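Local coordinates for agmatine N-acetyltransferase (Drosophila melanogaster, PDB 7CIW), which catalyses transfer of an acetyl group from acetyl-CoA to agmatine and, as a member of the arylalkylamine N-acetyltransferase subfamily, probably also acylates amines such as dopamine and serotonin, at residues A[104-107]-A[108-112]. The protein carries 1 engineered substitution. Residues are numbered along the deposited sequence; the frame is centred on the assembly and turned at random.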
loop_
_atom_site.group_PDB
_atom_site.type_symbol
_atom_site.label_atom_id
_atom_site.label_comp_id
_atom_site.label_asym_id
_atom_site.label_seq_id
_atom_site.Cartn_x
_atom_site.Cartn_y
_atom_site.Cartn_z
ATOM N N LEU A 104 2.114 -11.385 -4.217
ATOM C CA LEU A 104 1.528 -10.943 -5.479
ATOM C C LEU A 104 0.306 -11.765 -5.864
ATOM O O LEU A 104 -0.638 -11.229 -6.451
ATOM C CB LEU A 104 2.558 -11.013 -6.599
ATOM C CG LEU A 104 3.408 -9.758 -6.780
ATOM C CD1 LEU A 104 4.481 -10.033 -7.816
ATOM C CD2 LEU A 104 2.553 -8.563 -7.179
ATOM N N HIS A 105 0.292 -13.063 -5.552
ATOM C CA HIS A 105 -0.888 -13.839 -5.931
ATOM C C HIS A 105 -2.123 -13.382 -5.158
ATOM O O HIS A 105 -3.222 -13.311 -5.726
ATOM C CB HIS A 105 -0.629 -15.332 -5.750
ATOM C CG HIS A 105 -0.069 -15.987 -6.976
ATOM N ND1 HIS A 105 1.284 -16.141 -7.190
ATOM C CD2 HIS A 105 -0.681 -16.502 -8.069
ATOM C CE1 HIS A 105 1.479 -16.744 -8.350
ATOM N NE2 HIS A 105 0.303 -16.971 -8.905
ATOM N N LEU A 106 -1.963 -13.005 -3.884
ATOM C CA LEU A 106 -3.095 -12.429 -3.163
ATOM C C LEU A 106 -3.467 -11.063 -3.734
ATOM O O LEU A 106 -4.640 -10.795 -4.021
ATOM C CB LEU A 106 -2.793 -12.320 -1.667
ATOM C CG LEU A 106 -3.995 -11.758 -0.897
ATOM C CD1 LEU A 106 -4.323 -12.605 0.312
ATOM C CD2 LEU A 106 -3.843 -10.275 -0.515
ATOM N N LEU A 107 -2.479 -10.187 -3.919
ATOM C CA LEU A 107 -2.781 -8.848 -4.421
ATOM C C LEU A 107 -3.416 -8.903 -5.805
ATOM O O LEU A 107 -4.283 -8.080 -6.142
ATOM C CB LEU A 107 -1.506 -8.009 -4.441
ATOM C CG LEU A 107 -0.977 -7.627 -3.056
ATOM C CD1 LEU A 107 0.353 -6.879 -3.173
ATOM C CD2 LEU A 107 -1.996 -6.793 -2.295
ATOM N N SER A 108 -3.002 -9.866 -6.626
ATOM C CA SER A 108 -3.568 -9.976 -7.964
ATOM C C SER A 108 -5.000 -10.489 -7.911
ATOM O O SER A 108 -5.853 -10.031 -8.677
ATOM C CB SER A 108 -2.693 -10.890 -8.826
ATOM O OG SER A 108 -3.293 -11.186 -10.079
ATOM N N ALA A 109 -5.282 -11.446 -7.019
ATOM C CA ALA A 109 -6.666 -11.867 -6.835
ATOM C C ALA A 109 -7.553 -10.685 -6.460
ATOM O O ALA A 109 -8.672 -10.557 -6.966
ATOM C CB ALA A 109 -6.758 -12.966 -5.774
ATOM N N VAL A 110 -7.053 -9.798 -5.596
ATOM C CA VAL A 110 -7.831 -8.633 -5.181
ATOM C C VAL A 110 -8.001 -7.645 -6.334
ATOM O O VAL A 110 -9.076 -7.062 -6.516
ATOM C CB VAL A 110 -7.155 -7.977 -3.963
ATOM C CG1 VAL A 110 -7.823 -6.668 -3.628
ATOM C CG2 VAL A 110 -7.174 -8.946 -2.770
ATOM N N GLU A 111 -6.948 -7.424 -7.121
ATOM C CA GLU A 111 -7.058 -6.497 -8.245
ATOM C C GLU A 111 -8.069 -6.997 -9.271
ATOM O O GLU A 111 -8.859 -6.217 -9.813
ATOM C CB GLU A 111 -5.685 -6.293 -8.890
ATOM C CG GLU A 111 -5.708 -5.484 -10.181
ATOM C CD GLU A 111 -5.971 -4.008 -9.931
ATOM O OE1 GLU A 111 -5.493 -3.501 -8.895
ATOM O OE2 GLU A 111 -6.678 -3.371 -10.747
ATOM N N THR A 112 -8.078 -8.305 -9.531
ATOM C CA THR A 112 -9.060 -8.863 -10.456
ATOM C C THR A 112 -10.474 -8.690 -9.920
ATOM O O THR A 112 -11.398 -8.371 -10.678
ATOM C CB THR A 112 -8.768 -10.343 -10.691
ATOM O OG1 THR A 112 -7.547 -10.471 -11.426
ATOM C CG2 THR A 112 -9.905 -10.997 -11.465
#
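A chi1 of 172° sends CG1 of V110 anti to its backbone N and leaves CG2 beside that N, turned back toward L106, whose own CG is extended (chi1 -178°); the two side chains thus meet one turn apart on the alpha-helix 99-114 of this GNAT fold. L106 CD2 lies 4.2 Å from V110 CG2, an apolar contact along the helix face that packs on V209 of strand 208-215. The V110 side chain also touches D165, a CoA-binding residue. The adjoining flank borders the pocket of the bound product through L107, the nearest atoms of its side chain and N-acetylagmatine being about 4 Å apart. Four successive i to i+4 hydrogen bonds hold the turn. S108 N to L104 O is the shortest, at 2.7 Å, while A109 N meets H105 O at 3.1 Å, its donor tilted 34° from the carbonyl plane. E111 N reaches L107 O at 2.9 Å. The E111 side chain touches E84 and P85 of helix 84-95, and its OE1 forms a salt bridge with K80. Separately, H105 ND1 hydrogen-bonds to G101 O, one turn earlier. L106 O receives V110 N at 3.0 Å, nearly in line with its C=O, and V110 CG2 lies against the same oxygen at 3.4 Å.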